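Local coordinates for DNA repair and telomere maintenance protein nbs1 (Schizosaccharomyces pombe, PDB 3HUF) that serves in the MRN complex for DNA double-strand break repair and telomere maintenance, its FHA and BRCT domains binding phosphorylated partner proteins such as Ctp1, at residues I10-I24 with V29-K41. Numbering follows the deposited sequence.
Sequences ILKGKSRILFPGTYI and VSDDSSHIQVISK
Arg16 crosses from strand 16-18, in one sheet of the FHA beta-sandwich, to the backbone carbonyls of Asp32 and His35, at the start of edge strand 35-37 of the other sheet. A chi1 of 175° and a chain extended to NE carry the guanidinium to these carbonyls. NH2 donates to Asp32 O at 2.8 Å, in the guanidinium plane but from above the carbonyl plane; His35 N approaches that oxygen from the opposite face. NH1 hydrogen-bonds His35 O at 3.0 Å, tilted 18° from the guanidinium plane and again above the carbonyl plane, and water 2 links it to Asp31 OD1. Exchanging Arg16 for a leucine would probably leave both carbonyls without these donors and the 32-35 turn less firmly fixed.

Beside this grip, Ile36 points inward between the sheets: its CD1 meets Leu18 CD2 tip to tip at 3.8 Å and lies near Tyr23 CB, while Leu11 CD2 lies against its other branch, CG2. Ile4 of strand 2-6 adjoins Ile36 as well. Parallel pairing of Ile24 with His35 ties the strands, Ile24 N bonding to Ser34 O at 3.0 Å and Ile36 N to Ile24 O at 2.8 Å.

Lys12, in the type I' turn from Leu11 to Lys14, crosses Gln37 at about a right angle. Its NZ donates to Gln37 OE1 and forms a salt bridge with Asp31, meeting OD2 nearly along the C-O axis at 2.8 Å; the other carboxylate oxygen, OD1, accepts from Gln37 N at 2.9 Å, from above the carboxylate plane.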
ATOM      1  N   ILE A  10     -13.026  19.687  18.780  1.00 43.06           N
ATOM      2  CA  ILE A  10     -14.290  19.575  18.056  1.00 41.55           C
ATOM      3  C   ILE A  10     -14.605  18.119  17.648  1.00 41.14           C
ATOM      4  O   ILE A  10     -15.763  17.754  17.497  1.00 40.46           O
ATOM      5  CB  ILE A  10     -14.400  20.599  16.895  1.00 41.27           C
ATOM      6  CG1 ILE A  10     -13.371  20.322  15.799  1.00 40.67           C
ATOM      7  CG2 ILE A  10     -14.205  22.042  17.424  1.00 40.56           C
ATOM      8  CD1 ILE A  10     -13.805  20.763  14.403  1.00 39.66           C
ATOM      9  N   LEU A  11     -13.566  17.291  17.532  1.00 40.82           N
ATOM     10  CA  LEU A  11     -13.737  15.841  17.346  1.00 40.60           C
ATOM     11  C   LEU A  11     -13.324  15.068  18.595  1.00 40.30           C
ATOM     12  O   LEU A  11     -12.894  13.914  18.515  1.00 39.83           O
ATOM     13  CB  LEU A  11     -12.949  15.352  16.120  1.00 40.34           C
ATOM     14  CG  LEU A  11     -13.566  15.614  14.748  1.00 40.95           C
ATOM     15  CD1 LEU A  11     -12.557  15.350  13.613  1.00 40.43           C
ATOM     16  CD2 LEU A  11     -14.815  14.763  14.570  1.00 39.52           C
ATOM     17  N   LYS A  12     -13.465  15.721  19.750  1.00 40.49           N
ATOM     18  CA  LYS A  12     -13.082  15.172  21.056  1.00 40.88           C
ATOM     19  C   LYS A  12     -11.619  14.765  21.174  1.00 40.39           C
ATOM     20  O   LYS A  12     -11.280  13.917  21.996  1.00 40.40           O
ATOM     21  CB  LYS A  12     -13.997  14.010  21.462  1.00 41.20           C
ATOM     22  CG  LYS A  12     -15.457  14.406  21.598  1.00 44.32           C
ATOM     23  CD  LYS A  12     -16.378  13.203  21.398  1.00 47.29           C
ATOM     24  CE  LYS A  12     -17.836  13.614  21.530  1.00 48.67           C
ATOM     25  NZ  LYS A  12     -18.562  13.176  20.302  1.00 48.84           N
ATOM     26  N   GLY A  13     -10.752  15.364  20.365  1.00 40.33           N
ATOM     27  CA  GLY A  13      -9.317  15.027  20.394  1.00 40.27           C
ATOM     28  C   GLY A  13      -8.971  13.691  19.749  1.00 40.41           C
ATOM     29  O   GLY A  13      -7.850  13.178  19.904  1.00 40.57           O
ATOM     30  N   LYS A  14      -9.936  13.123  19.031  1.00 39.28           N
ATOM     31  CA  LYS A  14      -9.769  11.839  18.371  1.00 38.91           C
ATOM     32  C   LYS A  14      -9.686  11.987  16.854  1.00 38.30           C
ATOM     33  O   LYS A  14     -10.196  12.961  16.293  1.00 38.04           O
ATOM     34  CB  LYS A  14     -10.928  10.920  18.757  1.00 39.13           C
ATOM     35  CG  LYS A  14     -10.872  10.580  20.233  1.00 40.68           C
ATOM     36  CD  LYS A  14     -11.972   9.671  20.678  1.00 44.08           C
ATOM     37  CE  LYS A  14     -11.513   8.872  21.913  1.00 45.58           C
ATOM     38  NZ  LYS A  14     -10.520   9.601  22.803  1.00 44.91           N
ATOM     39  N   SER A  15      -9.012  11.039  16.209  1.00 37.27           N
ATOM     40  CA  SER A  15      -9.051  10.916  14.746  1.00 36.79           C
ATOM     41  C   SER A  15      -9.964   9.765  14.359  1.00 36.65           C
ATOM     42  O   SER A  15     -10.418   9.004  15.213  1.00 37.02           O
ATOM     43  CB  SER A  15      -7.661  10.732  14.148  1.00 36.61           C
ATOM     44  OG  SER A  15      -7.097   9.494  14.550  1.00 36.52           O
ATOM     45  N   ARG A  16     -10.278   9.650  13.078  1.00 36.64           N
ATOM     46  CA  ARG A  16     -11.162   8.573  12.661  1.00 36.68           C
ATOM     47  C   ARG A  16     -10.906   8.149  11.231  1.00 36.43           C
ATOM     48  O   ARG A  16     -10.815   8.979  10.342  1.00 35.67           O
ATOM     49  CB  ARG A  16     -12.630   8.983  12.834  1.00 37.01           C
ATOM     50  CG  ARG A  16     -13.584   7.933  12.291  1.00 38.60           C
ATOM     51  CD  ARG A  16     -14.973   8.101  12.794  1.00 40.56           C
ATOM     52  NE  ARG A  16     -15.852   7.106  12.190  1.00 39.57           N
ATOM     53  CZ  ARG A  16     -17.172   7.101  12.330  1.00 41.51           C
ATOM     54  NH1 ARG A  16     -17.768   8.036  13.066  1.00 41.03           N
ATOM     55  NH2 ARG A  16     -17.893   6.153  11.737  1.00 42.91           N
ATOM     56  N   ILE A  17     -10.804   6.842  11.021  1.00 36.63           N
ATOM     57  CA  ILE A  17     -10.701   6.288   9.673  1.00 37.03           C
ATOM     58  C   ILE A  17     -12.091   6.199   9.009  1.00 37.22           C
ATOM     59  O   ILE A  17     -13.010   5.597   9.551  1.00 37.32           O
ATOM     60  CB  ILE A  17     -10.069   4.894   9.708  1.00 36.74           C
ATOM     61  CG1 ILE A  17      -8.654   4.974  10.273  1.00 34.99           C
ATOM     62  CG2 ILE A  17      -9.964   4.331   8.327  1.00 37.27           C
ATOM     63  CD1 ILE A  17      -8.117   3.600  10.581  1.00 32.42           C
ATOM     64  N   LEU A  18     -12.228   6.808   7.838  1.00 36.82           N
ATOM     65  CA  LEU A  18     -13.498   6.831   7.133  1.00 36.54           C
ATOM     66  C   LEU A  18     -13.470   5.853   5.966  1.00 37.15           C
ATOM     67  O   LEU A  18     -12.668   5.962   5.071  1.00 38.13           O
ATOM     68  CB  LEU A  18     -13.799   8.260   6.616  1.00 35.91           C
ATOM     69  CG  LEU A  18     -13.924   9.361   7.679  1.00 34.83           C
ATOM     70  CD1 LEU A  18     -14.394  10.697   7.006  1.00 34.76           C
ATOM     71  CD2 LEU A  18     -14.880   8.944   8.832  1.00 29.47           C
ATOM     72  N   PHE A  19     -14.383   4.908   5.964  1.00 38.03           N
ATOM     73  CA  PHE A  19     -14.467   3.955   4.883  1.00 37.77           C
ATOM     74  C   PHE A  19     -15.441   4.480   3.824  1.00 37.42           C
ATOM     75  O   PHE A  19     -16.223   5.378   4.107  1.00 37.09           O
ATOM     76  CB  PHE A  19     -14.941   2.613   5.439  1.00 37.31           C
ATOM     77  CG  PHE A  19     -14.149   2.142   6.612  1.00 39.50           C
ATOM     78  CD1 PHE A  19     -14.767   1.919   7.839  1.00 44.10           C
ATOM     79  CD2 PHE A  19     -12.793   1.909   6.501  1.00 40.63           C
ATOM     80  CE1 PHE A  19     -14.030   1.463   8.936  1.00 44.36           C
ATOM     81  CE2 PHE A  19     -12.056   1.456   7.577  1.00 42.55           C
ATOM     82  CZ  PHE A  19     -12.677   1.243   8.805  1.00 44.82           C
ATOM     83  N   PRO A  20     -15.343   3.964   2.582  1.00 37.28           N
ATOM     84  CA  PRO A  20     -16.371   4.152   1.568  1.00 36.46           C
ATOM     85  C   PRO A  20     -17.789   4.000   2.120  1.00 36.80           C
ATOM     86  O   PRO A  20     -18.076   3.031   2.831  1.00 35.87           O
ATOM     87  CB  PRO A  20     -16.054   3.041   0.571  1.00 36.11           C
ATOM     88  CG  PRO A  20     -14.509   3.028   0.582  1.00 35.58           C
ATOM     89  CD  PRO A  20     -14.183   3.215   2.045  1.00 37.12           C
ATOM     90  N   GLY A  21     -18.650   4.956   1.769  1.00 36.40           N
ATOM     91  CA  GLY A  21     -20.034   4.978   2.217  1.00 36.62           C
ATOM     92  C   GLY A  21     -20.345   6.420   2.562  1.00 37.04           C
ATOM     93  O   GLY A  21     -19.615   7.339   2.173  1.00 37.22           O
ATOM     94  N   THR A  22     -21.419   6.628   3.309  1.00 37.42           N
ATOM     95  CA  THR A  22     -21.885   7.968   3.599  1.00 37.59           C
ATOM     96  C   THR A  22     -21.975   8.260   5.092  1.00 36.94           C
ATOM     97  O   THR A  22     -22.400   7.418   5.877  1.00 37.04           O
ATOM     98  CB  THR A  22     -23.256   8.206   2.960  1.00 38.82           C
ATOM     99  OG1 THR A  22     -23.249   7.724   1.604  1.00 42.33           O
ATOM    100  CG2 THR A  22     -23.532   9.671   2.934  1.00 38.92           C
ATOM    101  N   TYR A  23     -21.599   9.471   5.468  1.00 36.43           N
ATOM    102  CA  TYR A  23     -21.617   9.925   6.839  1.00 35.76           C
ATOM    103  C   TYR A  23     -22.444  11.194   6.923  1.00 36.19           C
ATOM    104  O   TYR A  23     -22.361  12.049   6.047  1.00 35.64           O
ATOM    105  CB  TYR A  23     -20.190  10.226   7.310  1.00 35.55           C
ATOM    106  CG  TYR A  23     -19.289   9.001   7.265  1.00 35.89           C
ATOM    107  CD1 TYR A  23     -18.575   8.674   6.104  1.00 35.77           C
ATOM    108  CD2 TYR A  23     -19.186   8.147   8.367  1.00 35.10           C
ATOM    109  CE1 TYR A  23     -17.754   7.529   6.044  1.00 37.00           C
ATOM    110  CE2 TYR A  23     -18.365   6.999   8.323  1.00 36.88           C
ATOM    111  CZ  TYR A  23     -17.657   6.701   7.161  1.00 37.65           C
ATOM    112  OH  TYR A  23     -16.861   5.579   7.122  1.00 39.99           O
ATOM    113  N   ILE A  24     -23.231  11.321   7.986  1.00 36.38           N
ATOM    114  CA  ILE A  24     -23.829  12.606   8.322  1.00 37.06           C
ATOM    115  C   ILE A  24     -23.037  13.200   9.471  1.00 37.27           C
ATOM    116  O   ILE A  24     -22.713  12.533  10.469  1.00 36.78           O
ATOM    117  CB  ILE A  24     -25.358  12.538   8.575  1.00 37.57           C
ATOM    118  CG1 ILE A  24     -26.095  12.603   7.248  1.00 38.56           C
ATOM    119  CG2 ILE A  24     -25.855  13.738   9.384  1.00 38.51           C
ATOM    120  CD1 ILE A  24     -26.472  11.293   6.733  1.00 43.03           C
ATOM    121  N   VAL A  29     -25.604  14.629  16.677  1.00 50.56           N
ATOM    122  CA  VAL A  29     -25.524  13.388  15.939  1.00 50.98           C
ATOM    123  C   VAL A  29     -24.556  12.530  16.759  1.00 52.01           C
ATOM    124  O   VAL A  29     -23.611  13.058  17.331  1.00 51.67           O
ATOM    125  CB  VAL A  29     -25.073  13.719  14.462  1.00 51.41           C
ATOM    126  CG1 VAL A  29     -23.825  12.963  14.002  1.00 50.22           C
ATOM    127  CG2 VAL A  29     -26.239  13.588  13.467  1.00 50.76           C
ATOM    128  N   SER A  30     -24.805  11.232  16.898  1.00 53.03           N
ATOM    129  CA  SER A  30     -23.878  10.440  17.709  1.00 54.39           C
ATOM    130  C   SER A  30     -22.927   9.599  16.871  1.00 54.75           C
ATOM    131  O   SER A  30     -23.326   9.000  15.874  1.00 55.60           O
ATOM    132  CB  SER A  30     -24.591   9.613  18.802  1.00 54.90           C
ATOM    133  OG  SER A  30     -25.543   8.710  18.268  1.00 56.67           O
ATOM    134  N   ASP A  31     -21.664   9.570  17.292  1.00 54.82           N
ATOM    135  CA  ASP A  31     -20.601   8.861  16.588  1.00 54.75           C
ATOM    136  C   ASP A  31     -20.868   7.378  16.426  1.00 54.58           C
ATOM    137  O   ASP A  31     -20.631   6.585  17.342  1.00 55.09           O
ATOM    138  CB  ASP A  31     -19.276   9.041  17.324  1.00 54.97           C
ATOM    139  CG  ASP A  31     -18.846  10.474  17.385  1.00 54.72           C
ATOM    140  OD1 ASP A  31     -18.648  11.073  16.314  1.00 53.49           O
ATOM    141  OD2 ASP A  31     -18.699  10.994  18.508  1.00 56.56           O
ATOM    142  N   ASP A  32     -21.369   7.003  15.255  1.00 53.96           N
ATOM    143  CA  ASP A  32     -21.464   5.591  14.909  1.00 52.95           C
ATOM    144  C   ASP A  32     -20.942   5.371  13.510  1.00 52.09           C
ATOM    145  O   ASP A  32     -20.423   6.296  12.876  1.00 52.45           O
ATOM    146  CB  ASP A  32     -22.886   5.025  15.116  1.00 52.86           C
ATOM    147  CG  ASP A  32     -23.961   5.789  14.361  1.00 52.64           C
ATOM    148  OD1 ASP A  32     -23.681   6.343  13.280  1.00 52.04           O
ATOM    149  OD2 ASP A  32     -25.115   5.813  14.852  1.00 53.17           O
ATOM    150  N   SER A  33     -21.097   4.149  13.022  1.00 50.87           N
ATOM    151  CA  SER A  33     -20.554   3.770  11.728  1.00 49.72           C
ATOM    152  C   SER A  33     -21.012   4.675  10.578  1.00 48.00           C
ATOM    153  O   SER A  33     -20.450   4.599   9.481  1.00 48.42           O
ATOM    154  CB  SER A  33     -20.942   2.335  11.406  1.00 50.13           C
ATOM    155  OG  SER A  33     -22.236   2.307  10.827  1.00 51.32           O
ATOM    156  N   SER A  34     -22.017   5.517  10.799  1.00 45.51           N
ATOM    157  CA  SER A  34     -22.478   6.384   9.705  1.00 43.76           C
ATOM    158  C   SER A  34     -22.750   7.837  10.093  1.00 42.45           C
ATOM    159  O   SER A  34     -23.339   8.587   9.317  1.00 42.39           O
ATOM    160  CB  SER A  34     -23.669   5.765   8.955  1.00 43.36           C
ATOM    161  OG  SER A  34     -24.851   5.859   9.719  1.00 43.38           O
ATOM    162  N   HIS A  35     -22.285   8.236  11.274  1.00 41.52           N
ATOM    163  CA  HIS A  35     -22.462   9.601  11.773  1.00 40.42           C
ATOM    164  C   HIS A  35     -21.204  10.091  12.476  1.00 40.65           C
ATOM    165  O   HIS A  35     -20.485   9.310  13.138  1.00 40.91           O
ATOM    166  CB  HIS A  35     -23.623   9.695  12.765  1.00 40.08           C
ATOM    167  CG  HIS A  35     -24.958   9.301  12.206  1.00 39.26           C
ATOM    168  ND1 HIS A  35     -25.376   7.989  12.135  1.00 38.00           N
ATOM    169  CD2 HIS A  35     -25.978  10.047  11.721  1.00 37.45           C
ATOM    170  CE1 HIS A  35     -26.581   7.943  11.598  1.00 38.62           C
ATOM    171  NE2 HIS A  35     -26.970   9.179  11.340  1.00 38.33           N
ATOM    172  N   ILE A  36     -20.964  11.393  12.374  1.00 39.80           N
ATOM    173  CA  ILE A  36     -19.803  12.018  12.992  1.00 39.14           C
ATOM    174  C   ILE A  36     -20.274  13.272  13.713  1.00 39.13           C
ATOM    175  O   ILE A  36     -20.761  14.224  13.084  1.00 38.04           O
ATOM    176  CB  ILE A  36     -18.706  12.390  11.921  1.00 39.46           C
ATOM    177  CG1 ILE A  36     -18.305  11.167  11.079  1.00 39.77           C
ATOM    178  CG2 ILE A  36     -17.470  12.995  12.568  1.00 38.49           C
ATOM    179  CD1 ILE A  36     -17.535  11.514   9.819  1.00 40.82           C
ATOM    180  N   GLN A  37     -20.137  13.268  15.036  1.00 38.76           N
ATOM    181  CA  GLN A  37     -20.459  14.421  15.855  1.00 38.85           C
ATOM    182  C   GLN A  37     -19.312  15.424  15.910  1.00 39.18           C
ATOM    183  O   GLN A  37     -18.165  15.076  16.230  1.00 38.23           O
ATOM    184  CB  GLN A  37     -20.817  14.009  17.289  1.00 39.11           C
ATOM    185  CG  GLN A  37     -21.289  15.191  18.125  1.00 38.17           C
ATOM    186  CD  GLN A  37     -21.810  14.799  19.506  1.00 39.49           C
ATOM    187  OE1 GLN A  37     -21.219  13.978  20.210  1.00 40.64           O
ATOM    188  NE2 GLN A  37     -22.922  15.390  19.892  1.00 38.51           N
ATOM    189  N   VAL A  38     -19.647  16.677  15.606  1.00 39.44           N
ATOM    190  CA  VAL A  38     -18.694  17.763  15.626  1.00 40.09           C
ATOM    191  C   VAL A  38     -19.354  18.896  16.378  1.00 40.96           C
ATOM    192  O   VAL A  38     -20.330  19.472  15.892  1.00 41.48           O
ATOM    193  CB  VAL A  38     -18.329  18.242  14.205  1.00 39.89           C
ATOM    194  CG1 VAL A  38     -17.112  19.159  14.269  1.00 40.24           C
ATOM    195  CG2 VAL A  38     -18.029  17.069  13.298  1.00 39.34           C
ATOM    196  N   ILE A  39     -18.827  19.218  17.556  1.00 41.32           N
ATOM    197  CA  ILE A  39     -19.489  20.176  18.436  1.00 42.10           C
ATOM    198  C   ILE A  39     -18.880  21.575  18.369  1.00 42.40           C
ATOM    199  O   ILE A  39     -17.709  21.770  18.710  1.00 42.58           O
ATOM    200  CB  ILE A  39     -19.505  19.686  19.893  1.00 42.55           C
ATOM    201  CG1 ILE A  39     -19.950  18.211  19.941  1.00 42.73           C
ATOM    202  CG2 ILE A  39     -20.400  20.596  20.747  1.00 42.80           C
ATOM    203  CD1 ILE A  39     -19.886  17.578  21.299  1.00 43.57           C
ATOM    204  N   SER A  40     -19.693  22.527  17.905  1.00 42.08           N
ATOM    205  CA  SER A  40     -19.358  23.952  17.889  1.00 41.92           C
ATOM    206  C   SER A  40     -20.663  24.737  17.702  1.00 41.73           C
ATOM    207  O   SER A  40     -21.612  24.229  17.099  1.00 41.74           O
ATOM    208  CB  SER A  40     -18.369  24.271  16.753  1.00 42.14           C
ATOM    209  OG  SER A  40     -17.717  25.520  16.930  1.00 41.77           O
ATOM    210  N   LYS A  41     -20.692  25.969  18.204  1.00 41.00           N
ATOM    211  CA  LYS A  41     -21.856  26.855  18.116  1.00 41.44           C
ATOM    212  C   LYS A  41     -22.488  26.980  16.732  1.00 40.81           C
ATOM    213  O   LYS A  41     -23.717  26.910  16.597  1.00 40.87           O
ATOM    214  CB  LYS A  41     -21.496  28.266  18.618  1.00 41.34           C
ATOM    215  CG  LYS A  41     -21.820  28.530  20.088  1.00 43.62           C
ATOM    216  CD  LYS A  41     -22.952  29.562  20.287  1.00 43.80           C
ATOM    217  CE  LYS A  41     -23.309  29.692  21.770  1.00 45.76           C
ATOM    218  NZ  LYS A  41     -24.511  30.543  22.061  1.00 44.48           N
TER
HETATM  219  O   HOH W   1     -16.872  13.031  17.335  1.00 41.98           O
HETATM  220  O   HOH W   2     -16.608  10.127  14.549  1.00 38.73           O
HETATM  221  O   HOH W   3     -21.042   4.918   6.418  1.00 38.83           O